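Local structure of putative enoyl-CoA hydratase (Streptomyces coelicolor A3, 3G64) at residues W16-V21 / Y46-D51; E22-V27 / L212-A217; A140-R145 / T200-A205; F150-L155 / L181-R186; R168-G173 / E191-I196. The protein probably acts as an enoyl-CoA hydratase of the crotonase family, adding water to the double bond of an enoyl-CoA thioester. All coordinates share one frame; numbering follows the deposited sequence. Where two conformers were deposited one is given.

Interaction 1. Residues W16-V21 / Y46-D51; sequences WRHLRV and YADLRD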
# COMPACT_ATOMS: atom_id res chain seq x y z
N TRP A 16 -34.53 -12.85 9.73
CA TRP A 16 -33.21 -13.41 9.42
C TRP A 16 -32.91 -14.47 10.47
O TRP A 16 -32.77 -14.15 11.65
CB TRP A 16 -32.15 -12.30 9.42
CG TRP A 16 -32.39 -11.31 8.33
CD1 TRP A 16 -32.98 -10.09 8.44
CD2 TRP A 16 -32.06 -11.48 6.94
NE1 TRP A 16 -33.02 -9.48 7.21
CE2 TRP A 16 -32.47 -10.31 6.27
CE3 TRP A 16 -31.46 -12.51 6.19
CZ2 TRP A 16 -32.30 -10.13 4.90
CZ3 TRP A 16 -31.30 -12.33 4.84
CH2 TRP A 16 -31.72 -11.15 4.20
N ARG A 17 -32.78 -15.72 10.03
CA ARG A 17 -32.74 -16.86 10.95
C ARG A 17 -31.33 -17.28 11.34
O ARG A 17 -31.12 -17.89 12.38
CB ARG A 17 -33.51 -18.04 10.36
CG ARG A 17 -34.99 -17.74 10.09
CD ARG A 17 -35.72 -18.89 9.38
NE ARG A 17 -35.85 -18.66 7.94
CZ ARG A 17 -36.99 -18.35 7.33
NH1 ARG A 17 -37.02 -18.15 6.01
NH2 ARG A 17 -38.10 -18.24 8.04
N HIS A 18 -30.35 -16.94 10.50
CA HIS A 18 -28.98 -17.42 10.71
C HIS A 18 -27.99 -16.40 11.24
O HIS A 18 -26.80 -16.69 11.36
CB HIS A 18 -28.47 -18.07 9.43
CG HIS A 18 -29.43 -19.08 8.90
ND1 HIS A 18 -29.60 -20.32 9.48
CD2 HIS A 18 -30.33 -19.00 7.89
CE1 HIS A 18 -30.54 -20.98 8.82
NE2 HIS A 18 -31.00 -20.20 7.86
N LEU A 19 -28.48 -15.21 11.55
CA LEU A 19 -27.71 -14.23 12.31
C LEU A 19 -28.75 -13.34 12.98
O LEU A 19 -29.94 -13.42 12.66
CB LEU A 19 -26.75 -13.43 11.42
CG LEU A 19 -27.17 -13.10 9.99
CD1 LEU A 19 -28.26 -12.05 10.03
CD2 LEU A 19 -26.03 -12.60 9.12
N ARG A 20 -28.31 -12.50 13.90
CA ARG A 20 -29.26 -11.60 14.56
C ARG A 20 -29.11 -10.20 13.99
O ARG A 20 -28.00 -9.66 13.94
CB ARG A 20 -29.08 -11.59 16.08
CG ARG A 20 -30.11 -10.72 16.80
CD ARG A 20 -29.61 -10.25 18.18
NE ARG A 20 -29.14 -11.38 18.95
CZ ARG A 20 -28.14 -11.33 19.83
NH1 ARG A 20 -27.49 -10.18 20.04
NH2 ARG A 20 -27.78 -12.43 20.48
N VAL A 21 -30.23 -9.64 13.54
CA VAL A 21 -30.22 -8.33 12.90
C VAL A 21 -31.17 -7.40 13.65
O VAL A 21 -32.35 -7.69 13.78
CB VAL A 21 -30.70 -8.39 11.44
CG1 VAL A 21 -30.60 -7.00 10.79
CG2 VAL A 21 -29.90 -9.39 10.67
N TYR A 46 -23.40 -17.50 5.78
CA TYR A 46 -22.87 -16.80 4.62
C TYR A 46 -24.03 -16.32 3.72
O TYR A 46 -23.99 -15.21 3.20
CB TYR A 46 -21.96 -17.71 3.81
CG TYR A 46 -20.55 -17.83 4.36
CD1 TYR A 46 -19.70 -16.72 4.40
CD2 TYR A 46 -20.06 -19.05 4.77
CE1 TYR A 46 -18.39 -16.84 4.88
CE2 TYR A 46 -18.76 -19.18 5.23
CZ TYR A 46 -17.94 -18.07 5.29
OH TYR A 46 -16.66 -18.24 5.75
N ALA A 47 -25.05 -17.16 3.54
CA ALA A 47 -26.15 -16.79 2.64
C ALA A 47 -26.92 -15.61 3.20
O ALA A 47 -27.36 -14.73 2.45
CB ALA A 47 -27.10 -18.01 2.37
N ASP A 48 -27.08 -15.57 4.52
CA ASP A 48 -27.77 -14.44 5.12
C ASP A 48 -26.93 -13.18 5.09
O ASP A 48 -27.46 -12.08 4.89
CB ASP A 48 -28.22 -14.76 6.55
CG ASP A 48 -29.53 -15.54 6.59
OD1 ASP A 48 -30.00 -15.98 5.50
OD2 ASP A 48 -30.06 -15.72 7.70
N LEU A 49 -25.61 -13.32 5.28
CA LEU A 49 -24.75 -12.13 5.11
C LEU A 49 -24.92 -11.55 3.70
O LEU A 49 -25.09 -10.35 3.52
CB LEU A 49 -23.28 -12.48 5.35
CG LEU A 49 -23.00 -12.66 6.86
CD1 LEU A 49 -21.65 -13.31 7.11
CD2 LEU A 49 -23.11 -11.34 7.62
N ARG A 50 -24.84 -12.42 2.71
CA ARG A 50 -24.89 -11.98 1.31
C ARG A 50 -26.21 -11.25 1.06
O ARG A 50 -26.24 -10.12 0.54
CB ARG A 50 -24.79 -13.20 0.37
CG ARG A 50 -25.06 -12.91 -1.13
CD ARG A 50 -25.29 -14.22 -1.96
NE ARG A 50 -26.47 -14.93 -1.45
CZ ARG A 50 -26.61 -16.25 -1.43
NH1 ARG A 50 -25.64 -17.04 -1.91
NH2 ARG A 50 -27.71 -16.79 -0.91
N ASP A 51 -27.31 -11.91 1.43
CA ASP A 51 -28.64 -11.43 1.09
C ASP A 51 -29.07 -10.24 1.93
O ASP A 51 -29.77 -9.35 1.43
CB ASP A 51 -29.64 -12.56 1.22
CG ASP A 51 -29.41 -13.66 0.20
OD1 ASP A 51 -28.83 -13.38 -0.88
OD2 ASP A 51 -29.82 -14.82 0.48

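Interaction 2. Residues E22-V27 / L212-A217; sequences EITDGV and LARRLA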
# COMPACT_ATOMS: atom_id res chain seq x y z
N GLU A 22 -30.63 -6.29 14.14
CA GLU A 22 -31.40 -5.26 14.86
C GLU A 22 -31.04 -3.93 14.25
O GLU A 22 -29.85 -3.66 14.06
CB GLU A 22 -30.98 -5.20 16.33
CG GLU A 22 -31.05 -6.54 17.07
CD GLU A 22 -30.38 -6.51 18.45
OE1 GLU A 22 -29.13 -6.37 18.54
OE2 GLU A 22 -31.11 -6.67 19.45
N ILE A 23 -32.06 -3.11 13.97
CA ILE A 23 -31.87 -1.76 13.45
C ILE A 23 -32.52 -0.73 14.38
O ILE A 23 -33.71 -0.82 14.68
CB ILE A 23 -32.47 -1.60 12.04
CG1 ILE A 23 -31.89 -2.64 11.08
CG2 ILE A 23 -32.17 -0.21 11.47
CD1 ILE A 23 -32.28 -2.39 9.63
N THR A 24 -31.73 0.23 14.84
CA THR A 24 -32.23 1.31 15.68
C THR A 24 -31.71 2.65 15.18
O THR A 24 -30.50 2.90 15.20
CB THR A 24 -31.78 1.16 17.14
OG1 THR A 24 -32.33 -0.04 17.68
CG2 THR A 24 -32.24 2.35 17.97
N ASP A 25 -32.64 3.50 14.74
CA ASP A 25 -32.30 4.88 14.36
C ASP A 25 -31.18 4.88 13.32
O ASP A 25 -30.19 5.60 13.45
CB ASP A 25 -31.86 5.67 15.60
CG ASP A 25 -31.96 7.19 15.41
OD1 ASP A 25 -32.47 7.65 14.35
OD2 ASP A 25 -31.54 7.92 16.33
N GLY A 26 -31.33 4.04 12.30
CA GLY A 26 -30.39 4.02 11.19
C GLY A 26 -29.09 3.26 11.41
O GLY A 26 -28.22 3.27 10.53
N VAL A 27 -28.92 2.63 12.57
CA VAL A 27 -27.77 1.78 12.81
C VAL A 27 -28.19 0.32 12.83
O VAL A 27 -29.04 -0.06 13.64
CB VAL A 27 -27.07 2.11 14.14
CG1 VAL A 27 -25.96 1.12 14.40
CG2 VAL A 27 -26.52 3.50 14.11
N LEU A 212 -19.15 4.59 17.93
CA LEU A 212 -18.62 4.99 16.63
C LEU A 212 -19.72 4.94 15.57
O LEU A 212 -19.82 5.83 14.73
CB LEU A 212 -17.42 4.13 16.23
CG LEU A 212 -16.96 4.33 14.78
CD1 LEU A 212 -16.51 5.77 14.54
CD2 LEU A 212 -15.81 3.38 14.50
N ALA A 213 -20.57 3.91 15.61
CA ALA A 213 -21.66 3.78 14.63
C ALA A 213 -22.59 4.97 14.69
O ALA A 213 -23.00 5.52 13.67
CB ALA A 213 -22.44 2.50 14.86
N ARG A 214 -22.95 5.34 15.92
CA ARG A 214 -23.85 6.46 16.15
C ARG A 214 -23.20 7.79 15.73
O ARG A 214 -23.86 8.66 15.17
CB ARG A 214 -24.24 6.49 17.65
CG ARG A 214 -25.22 7.60 18.01
CD ARG A 214 -26.43 7.61 17.07
NE ARG A 214 -27.21 6.39 17.25
CZ ARG A 214 -28.12 5.94 16.39
NH1 ARG A 214 -28.38 6.62 15.28
NH2 ARG A 214 -28.77 4.81 16.65
N ARG A 215 -21.92 7.96 16.01
CA ARG A 215 -21.18 9.12 15.54
C ARG A 215 -21.28 9.26 14.02
O ARG A 215 -21.58 10.34 13.50
CB ARG A 215 -19.71 9.06 15.97
CG ARG A 215 -18.90 10.21 15.41
CD ARG A 215 -17.45 10.23 15.86
NE ARG A 215 -16.79 11.40 15.29
CZ ARG A 215 -15.48 11.62 15.27
NH1 ARG A 215 -14.63 10.75 15.80
NH2 ARG A 215 -15.01 12.73 14.71
N LEU A 216 -21.05 8.15 13.31
CA LEU A 216 -21.15 8.15 11.84
C LEU A 216 -22.58 8.38 11.39
O LEU A 216 -22.81 9.15 10.46
CB LEU A 216 -20.61 6.82 11.27
CG LEU A 216 -19.09 6.67 11.34
CD1 LEU A 216 -18.69 5.19 11.28
CD2 LEU A 216 -18.43 7.44 10.21
N ALA A 217 -23.55 7.75 12.07
CA ALA A 217 -24.96 7.87 11.67
C ALA A 217 -25.53 9.27 11.95
O ALA A 217 -26.55 9.66 11.38
CB ALA A 217 -25.81 6.81 12.36

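Interaction 3. Residues A140-R145 / T200-A205; sequences ADPSTR and TEEGRA. With GOL (glycerol), chain F.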
# COMPACT_ATOMS: atom_id res chain seq x y z
N ALA A 140 -11.32 -2.72 18.54
CA ALA A 140 -10.80 -3.95 19.10
C ALA A 140 -10.40 -3.77 20.54
O ALA A 140 -9.78 -2.75 20.88
CB ALA A 140 -9.56 -4.38 18.30
N ASP A 141 -10.71 -4.76 21.38
CA ASP A 141 -10.20 -4.76 22.76
C ASP A 141 -8.88 -5.52 22.80
O ASP A 141 -8.49 -6.12 21.79
CB ASP A 141 -11.27 -5.17 23.81
CG ASP A 141 -11.28 -6.67 24.14
OD1 ASP A 141 -12.18 -7.08 24.92
OD2 ASP A 141 -10.43 -7.43 23.63
N PRO A 142 -8.15 -5.43 23.92
CA PRO A 142 -6.79 -5.98 24.01
C PRO A 142 -6.72 -7.48 23.89
O PRO A 142 -5.60 -7.98 23.72
CB PRO A 142 -6.33 -5.56 25.43
CG PRO A 142 -7.11 -4.32 25.72
CD PRO A 142 -8.47 -4.54 25.06
N SER A 143 -7.84 -8.19 24.06
CA SER A 143 -7.83 -9.65 23.91
C SER A 143 -7.90 -10.11 22.42
O SER A 143 -7.87 -11.32 22.09
CB SER A 143 -9.01 -10.24 24.69
OG SER A 143 -10.25 -9.99 24.01
N THR A 144 -8.00 -9.15 21.52
CA THR A 144 -8.23 -9.48 20.10
C THR A 144 -7.04 -10.20 19.48
O THR A 144 -5.89 -9.75 19.61
CB THR A 144 -8.50 -8.20 19.28
OG1 THR A 144 -9.71 -7.59 19.74
CG2 THR A 144 -8.63 -8.55 17.77
N ARG A 145 -7.31 -11.35 18.86
CA ARG A 145 -6.30 -12.16 18.19
C ARG A 145 -6.70 -12.53 16.75
O ARG A 145 -7.58 -13.38 16.55
CB ARG A 145 -6.08 -13.47 18.94
CG ARG A 145 -5.82 -13.32 20.43
CD ARG A 145 -5.79 -14.67 21.16
NE ARG A 145 -4.59 -14.59 21.95
CZ ARG A 145 -3.55 -15.41 21.88
NH1 ARG A 145 -3.55 -16.50 21.12
NH2 ARG A 145 -2.49 -15.13 22.63
N THR A 200 -9.64 -0.36 22.36
CA THR A 200 -10.44 -0.05 23.53
C THR A 200 -9.88 -0.73 24.77
O THR A 200 -8.92 -1.50 24.72
CB THR A 200 -11.88 -0.53 23.37
OG1 THR A 200 -11.92 -1.95 23.54
CG2 THR A 200 -12.41 -0.16 21.99
N GLU A 201 -10.52 -0.42 25.89
CA GLU A 201 -10.35 -1.13 27.14
C GLU A 201 -10.99 -2.51 27.07
O GLU A 201 -11.95 -2.73 26.34
CB GLU A 201 -11.08 -0.31 28.20
CG GLU A 201 -10.40 -0.17 29.51
CD GLU A 201 -11.36 0.44 30.54
OE1 GLU A 201 -11.82 1.59 30.32
OE2 GLU A 201 -11.67 -0.24 31.54
N GLU A 202 -10.46 -3.44 27.86
CA GLU A 202 -11.00 -4.81 27.98
C GLU A 202 -12.52 -4.82 28.19
O GLU A 202 -13.04 -4.11 29.04
CB GLU A 202 -10.29 -5.52 29.14
CG GLU A 202 -10.63 -6.99 29.28
CD GLU A 202 -10.20 -7.82 28.07
OE1 GLU A 202 -9.04 -7.67 27.60
OE2 GLU A 202 -11.01 -8.64 27.59
N GLY A 203 -13.22 -5.63 27.40
CA GLY A 203 -14.68 -5.70 27.47
C GLY A 203 -15.50 -4.55 26.90
O GLY A 203 -16.72 -4.59 26.94
N ARG A 204 -14.86 -3.53 26.35
CA ARG A 204 -15.58 -2.34 25.86
C ARG A 204 -15.73 -2.24 24.32
O ARG A 204 -16.19 -1.23 23.80
CB ARG A 204 -14.88 -1.08 26.39
CG ARG A 204 -14.58 -1.16 27.89
CD ARG A 204 -15.80 -0.81 28.69
NE ARG A 204 -16.00 0.63 28.64
CZ ARG A 204 -15.68 1.48 29.62
NH1 ARG A 204 -15.16 1.03 30.76
NH2 ARG A 204 -15.89 2.78 29.46
N ALA A 205 -15.35 -3.30 23.59
CA ALA A 205 -15.35 -3.20 22.13
C ALA A 205 -16.78 -2.96 21.59
O ALA A 205 -16.98 -2.10 20.74
CB ALA A 205 -14.73 -4.44 21.50
C1 GOL F . -15.54 -7.13 23.96
O1 GOL F . -14.76 -6.04 24.37
C2 GOL F . -16.87 -7.12 24.70
O2 GOL F . -17.73 -6.16 24.11
C3 GOL F . -17.49 -8.52 24.75
O3 GOL F . -16.74 -9.28 25.68
O HOH W 1 -12.87 -9.38 26.05

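Interaction 4. Residues F150-L155 / L181-R186; sequences FTRVGL and LGDTVR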
# COMPACT_ATOMS: atom_id res chain seq x y z
N PHE A 150 -5.73 -19.94 6.76
CA PHE A 150 -6.10 -20.83 5.65
C PHE A 150 -5.07 -21.89 5.29
O PHE A 150 -5.43 -23.05 5.01
CB PHE A 150 -6.43 -19.96 4.42
CG PHE A 150 -7.44 -18.90 4.74
CD1 PHE A 150 -8.76 -19.26 4.96
CD2 PHE A 150 -7.06 -17.59 4.92
CE1 PHE A 150 -9.71 -18.30 5.31
CE2 PHE A 150 -7.99 -16.62 5.26
CZ PHE A 150 -9.33 -16.98 5.44
N THR A 151 -3.79 -21.53 5.26
CA THR A 151 -2.81 -22.53 4.86
C THR A 151 -2.76 -23.68 5.88
O THR A 151 -2.32 -24.79 5.56
CB THR A 151 -1.41 -21.95 4.66
OG1 THR A 151 -0.94 -21.41 5.89
CG2 THR A 151 -1.38 -20.87 3.56
N ARG A 152 -3.22 -23.44 7.12
CA ARG A 152 -3.23 -24.53 8.11
C ARG A 152 -4.28 -25.59 7.83
O ARG A 152 -4.25 -26.67 8.46
CB ARG A 152 -3.53 -24.02 9.52
CG ARG A 152 -2.75 -22.83 9.88
CD ARG A 152 -1.59 -23.17 10.65
NE ARG A 152 -1.09 -21.97 11.30
CZ ARG A 152 -0.19 -21.97 12.28
NH1 ARG A 152 0.26 -23.12 12.74
NH2 ARG A 152 0.26 -20.84 12.77
N VAL A 153 -5.23 -25.30 6.93
CA VAL A 153 -6.19 -26.34 6.51
C VAL A 153 -5.88 -26.82 5.09
O VAL A 153 -6.66 -27.57 4.50
CB VAL A 153 -7.68 -25.89 6.66
CG1 VAL A 153 -7.92 -25.42 8.09
CG2 VAL A 153 -8.05 -24.78 5.68
N GLY A 154 -4.74 -26.40 4.54
CA GLY A 154 -4.35 -26.84 3.21
C GLY A 154 -4.92 -26.00 2.08
O GLY A 154 -4.86 -26.42 0.94
N LEU A 155 -5.45 -24.82 2.39
CA LEU A 155 -5.91 -23.87 1.39
C LEU A 155 -4.93 -22.69 1.23
O LEU A 155 -4.01 -22.52 2.04
CB LEU A 155 -7.30 -23.35 1.76
CG LEU A 155 -8.37 -24.45 1.82
CD1 LEU A 155 -9.71 -23.82 2.14
CD2 LEU A 155 -8.44 -25.31 0.53
N LEU A 181 2.09 -18.08 6.93
CA LEU A 181 2.36 -18.89 8.13
C LEU A 181 1.12 -19.07 9.00
O LEU A 181 1.04 -20.01 9.77
CB LEU A 181 3.47 -18.25 8.97
CG LEU A 181 4.85 -18.15 8.28
CD1 LEU A 181 5.89 -17.35 9.13
CD2 LEU A 181 5.35 -19.54 7.99
N GLY A 182 0.18 -18.12 8.92
CA GLY A 182 -1.04 -18.22 9.70
C GLY A 182 -0.85 -18.09 11.21
O GLY A 182 -1.64 -18.63 11.97
N ASP A 183 0.20 -17.40 11.65
CA ASP A 183 0.44 -17.19 13.08
C ASP A 183 -0.47 -16.12 13.67
O ASP A 183 -0.91 -15.18 12.99
CB ASP A 183 1.91 -16.83 13.36
CG ASP A 183 2.85 -18.04 13.23
OD1 ASP A 183 2.37 -19.19 13.31
OD2 ASP A 183 4.08 -17.84 13.05
N THR A 184 -0.76 -16.25 14.96
CA THR A 184 -1.60 -15.29 15.66
C THR A 184 -0.97 -13.89 15.74
O THR A 184 0.22 -13.73 15.98
CB THR A 184 -1.96 -15.82 17.08
OG1 THR A 184 -2.75 -16.98 16.91
CG2 THR A 184 -2.77 -14.79 17.88
N VAL A 185 -1.80 -12.89 15.47
CA VAL A 185 -1.40 -11.51 15.57
C VAL A 185 -2.17 -10.93 16.75
O VAL A 185 -3.38 -10.73 16.66
CB VAL A 185 -1.71 -10.70 14.30
CG1 VAL A 185 -1.31 -9.25 14.48
CG2 VAL A 185 -0.98 -11.29 13.07
N ARG A 186 -1.47 -10.68 17.85
CA ARG A 186 -2.08 -10.08 19.04
C ARG A 186 -2.34 -8.57 18.86
O ARG A 186 -1.84 -7.95 17.91
CB ARG A 186 -1.22 -10.32 20.29
CG ARG A 186 -0.65 -11.73 20.39
CD ARG A 186 -0.01 -11.96 21.76
NE ARG A 186 1.44 -11.76 21.79
CZ ARG A 186 2.07 -10.65 22.19
NH1 ARG A 186 1.39 -9.57 22.59
NH2 ARG A 186 3.39 -10.61 22.18

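Interaction 5. Residues R168-G173 / E191-I196; sequences RVVGLG and ERIGLI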
# COMPACT_ATOMS: atom_id res chain seq x y z
N ARG A 168 -2.95 -4.26 1.13
CA ARG A 168 -3.36 -2.86 1.00
C ARG A 168 -3.61 -2.20 2.36
O ARG A 168 -3.67 -0.97 2.47
CB ARG A 168 -4.61 -2.73 0.11
CG ARG A 168 -4.24 -2.95 -1.37
CD ARG A 168 -5.44 -3.28 -2.21
NE ARG A 168 -5.09 -3.32 -3.64
CZ ARG A 168 -4.60 -4.39 -4.28
NH1 ARG A 168 -4.36 -5.52 -3.62
NH2 ARG A 168 -4.35 -4.33 -5.60
N VAL A 169 -3.71 -3.02 3.41
CA VAL A 169 -3.88 -2.49 4.76
C VAL A 169 -2.54 -2.43 5.49
O VAL A 169 -2.22 -1.42 6.11
CB VAL A 169 -4.93 -3.33 5.57
CG1 VAL A 169 -5.00 -2.86 7.03
CG2 VAL A 169 -6.30 -3.21 4.90
N VAL A 170 -1.75 -3.49 5.41
CA VAL A 170 -0.56 -3.60 6.25
C VAL A 170 0.76 -3.62 5.47
O VAL A 170 1.82 -3.70 6.08
CB VAL A 170 -0.62 -4.84 7.18
CG1 VAL A 170 -1.87 -4.79 8.07
CG2 VAL A 170 -0.57 -6.18 6.37
N GLY A 171 0.71 -3.54 4.14
CA GLY A 171 1.93 -3.68 3.35
C GLY A 171 2.19 -5.13 2.95
O GLY A 171 1.79 -6.07 3.66
N LEU A 172 2.88 -5.32 1.83
CA LEU A 172 3.16 -6.65 1.28
C LEU A 172 4.05 -7.56 2.16
O LEU A 172 3.87 -8.78 2.20
CB LEU A 172 3.77 -6.53 -0.14
CG LEU A 172 4.17 -7.87 -0.80
CD1 LEU A 172 2.93 -8.77 -1.07
CD2 LEU A 172 4.99 -7.60 -2.12
N GLY A 173 5.03 -6.99 2.85
CA GLY A 173 5.92 -7.85 3.64
C GLY A 173 5.15 -8.48 4.80
O GLY A 173 5.24 -9.72 5.02
N GLU A 191 -2.13 -3.37 16.13
CA GLU A 191 -2.15 -1.92 16.18
C GLU A 191 -0.94 -1.32 15.45
O GLU A 191 -1.09 -0.40 14.66
CB GLU A 191 -2.17 -1.46 17.65
CG GLU A 191 -2.81 -0.10 17.85
CD GLU A 191 -1.96 1.04 17.33
OE1 GLU A 191 -0.72 1.02 17.53
OE2 GLU A 191 -2.54 1.98 16.73
N ARG A 192 0.25 -1.82 15.75
CA ARG A 192 1.46 -1.34 15.07
C ARG A 192 1.38 -1.47 13.54
O ARG A 192 1.77 -0.55 12.82
CB ARG A 192 2.70 -2.12 15.56
CG ARG A 192 3.14 -1.78 17.00
CD ARG A 192 4.57 -2.28 17.30
NE ARG A 192 4.80 -3.69 16.95
CZ ARG A 192 4.60 -4.71 17.77
NH1 ARG A 192 4.15 -4.51 19.00
NH2 ARG A 192 4.85 -5.94 17.37
N ILE A 193 0.91 -2.59 13.03
CA ILE A 193 0.95 -2.78 11.58
C ILE A 193 -0.24 -2.19 10.83
O ILE A 193 -0.29 -2.28 9.60
CB ILE A 193 1.22 -4.25 11.15
CG1 ILE A 193 -0.01 -5.14 11.37
CG2 ILE A 193 2.47 -4.83 11.85
CD1 ILE A 193 0.27 -6.64 11.13
N GLY A 194 -1.20 -1.60 11.54
CA GLY A 194 -2.30 -0.93 10.85
C GLY A 194 -3.66 -1.62 10.79
O GLY A 194 -4.56 -1.17 10.07
N LEU A 195 -3.83 -2.69 11.56
CA LEU A 195 -5.09 -3.45 11.55
C LEU A 195 -6.16 -2.94 12.50
O LEU A 195 -7.31 -3.39 12.41
CB LEU A 195 -4.85 -4.91 11.89
CG LEU A 195 -4.25 -5.81 10.84
CD1 LEU A 195 -3.90 -7.19 11.46
CD2 LEU A 195 -5.24 -5.93 9.70
N ILE A 196 -5.81 -2.03 13.41
CA ILE A 196 -6.77 -1.52 14.40
C ILE A 196 -7.13 -0.07 14.18
O ILE A 196 -6.23 0.78 14.09
CB ILE A 196 -6.20 -1.62 15.83
CG1 ILE A 196 -5.76 -3.05 16.13
CG2 ILE A 196 -7.21 -1.10 16.89
CD1 ILE A 196 -6.86 -4.03 15.96
O HOH W 2 -4.23 0.57 7.65
O HOH W 3 2.06 -1.59 8.26

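Interaction 1. Residues W16-V21 / Y46-D51
Asp-48 and the ring of Trp-16 slide past each other in opposite directions, with the carboxylate turned 82° against the indole. The carboxylate carbon lies at the indole's edge, near the ring plane, Asp-48 CG being 3.6 Å from Trp-16 CE3. Further along the same ring, Trp-16 CH2 reaches Asp-51, 3.9 Å from its CB. Asp-48 crosses His-18 at about a right angle, and its OD2 comes to the imidazole edge, 3.3 Å from His-18 CD2. Asp-48 OD2 accepts the backbone N-H of His-18, 3.1 Å from its N and nearly in line with the C-O bond. The contact thus fastens the run leading into strand 19-24, an edge of the crotonase-fold sheet, to helix 43-58. An alanine in place of Asp-48 would probably leave the His-18 N-H without this acceptor and open a gap beside the indole edge. Deeper in, Leu-19 holds CG between the backbone N and carbonyl carbon (chi1 35°), 4.0 Å from Asp-48 CB. Leu-19 CD2 meets Leu-49 CD2 at 3.5 Å.

Interaction 2. Residues E22-V27 / L212-A217
Two hydrogen bonds run from the guanidinium of Arg-214 to successive backbone carbonyls, those of Thr-24 and Asp-25. The bond from Arg-214 NH1 to Asp-25 O is nearly straight, 2.8 Å long with an angle of 176° at the hydrogen. Arg-214 NH2 lies 3.0 Å from Thr-24 O, above that carbonyl's plane; Val-27 N reaches the same oxygen from the opposite face. Both acceptors are near the guanidinium plane, an arrangement that should hold the flat group against rotation. The charge pairing is looser: Asp-25 OD2 stands over one guanidinium face, 3.6 Å from Arg-214 NH1, and no N-H points at it. The carbonyls belong to the type I' turn of the beta hairpin joining strands 19-24 and 27-32, so the last turns of helix 205-217 close against the hairpin tip of the crotonase-fold sheet. Apolar contacts come from Val-27. Its CG2 covers the other face of the guanidinium, 3.5 Å above the plane and offset toward the rim, and also meets Ala-217 CB. The second branch, Val-27 CG1, is anti to the backbone N (chi1 175°) and packs on Ala-213 CB at 3.8 Å. Ala-213 also touches Ala-64 and Val-66 of strand 64-69.

Interaction 3. Residues A140-R145 / T200-A205
The side chains of Asp-141 and Glu-202 cross obliquely, their carboxylate planes 55° apart, where the turn after strand 137-140 of the crotonase fold meets the loop leading into helix 205-217. On the anti side of the Asp-141 carboxylate, 30° out of its plane, Gly-203 N gives a hydrogen bond to OD1 (3.1 Å). At the syn edge of OD2 comes the hydroxyl of Ser-143, while Ser-143 N approaches this oxygen from above the plane, completing an Asx turn. An alanine in place of Asp-141 would probably leave Gly-203 N and Ser-143 N without these acceptors and undo the Asx turn. The carboxylates come close as like charges, Asp-141 OD1 lying 3.3 Å from Glu-202 OE2, and a water donates to both oxygens, probably easing their repulsion. Alongside, Thr-200 N bonds to Ala-140 O at 2.8 Å, and Pro-142 CD presses on Thr-200 O. A bound glycerol, probably from the crystallisation liquor, donates through O1 to Asp-141 OD1 at 2.8 Å and accepts from Ala-205 N.

Interaction 4. Residues F150-L155 / L181-R186
Asp-183 OD1 forms a salt bridge with Arg-152 NH2, 2.7 Å apart, and it has a second cationic partner, Arg-215 of a neighbouring subunit. The site belongs to the subunit interface of the crotonase-fold trimer: a 3-10 turn of the loop after strand 145-147 faces the end of helix 172-181, where Gly-182 leaves helical geometry with positive phi. Two like charges share one carboxylate oxygen here, so the negative charge of Asp-183 is likely to offset their mutual repulsion. Arg-152 and Asp-183 cross at about a right angle, their flat groups 55° apart. The arginine chain bends at chi2 (-98°), which carries CD off an extended course on the way to the helix end. Arg-152 NH2 also gives a hydrogen bond to Gly-182 O at 3.0 Å, standing well above the carbonyl plane, and NE adds a weak one to that oxygen. Both Gly-182 O and Asp-183 OD1 lie at the guanidinium edge, whereas Leu-181 O sits over one face. A side chain at Gly-182 would point toward the other segment, where a CB would come very near Arg-152 NE. Beside the arginine, Thr-151 approaches the helix end too; its hydroxyl is hydrogen-bonded to Met-180 O, and Thr-151 OG1 lies 4.4 Å from Leu-181 C.

Interaction 5. Residues R168-G173 / E191-I196
Val-170 and Gly-194 bring two helix ends together, their CA atoms 5.6 Å apart, with helix 187-193 closing in a Schellman motif at Gly-194 and no direct hydrogen bond joining the segments. Val-170 carries much of the packing through one methyl. Its CG1 is anti to the carbonyl carbon (chi1 -57°) and meets Ile-193 CG1 at 3.8 Å. Val-170 CG1 also lies 3.8 Å from Leu-195 CG and touches a backbone carbonyl, 3.3 Å from Ile-193 O. Val-169 approaches Leu-195 at about a right angle, its CG1 standing 4.1 Å from Leu-195 CD2. Val-169 CG1 also rests against the backbone, 3.5 Å from Gly-194 O. A glycine suits position 194 because its backbone angles would press a CB against the preceding carbonyl; such a CB would be directed at the other segment. Water supplies the polar link, one molecule donating to Val-170 O (3.0 Å) and to Ile-193 O (2.8 Å). The contact thus ties the junction of helices 162-170 and 172-181 to the loop following helix 187-193. Leu-133 of helix 127-134 touches both Val-169 and Leu-195, Phe-146 of strand 145-147 packs on Leu-195, and Leu-172 of a neighbouring subunit reaches Val-169.

Chemistry follows location across the five contacts. Interaction 5 is the buried one, apolar and joined by water; the other four are partly buried and draw on polar groups in different mixtures: carboxylates in interactions 1 and 3, an arginine in 2 and 4. Interactions 1 and 2 share strand 19-24, the first fastening the run leading into it to helix 43-58, the second its hairpin tip to helix 205-217. An arginine reaching backbone carbonyls recurs in interactions 2 and 4, though their centres are about 34 Å apart on opposite sides of the chain's centre. Interaction 3 touches both interaction 4, through Arg-145 and Thr-184, and interaction 5, through Ala-140 and Ile-196. Interactions 4 and 5 both meet the same neighbouring subunit.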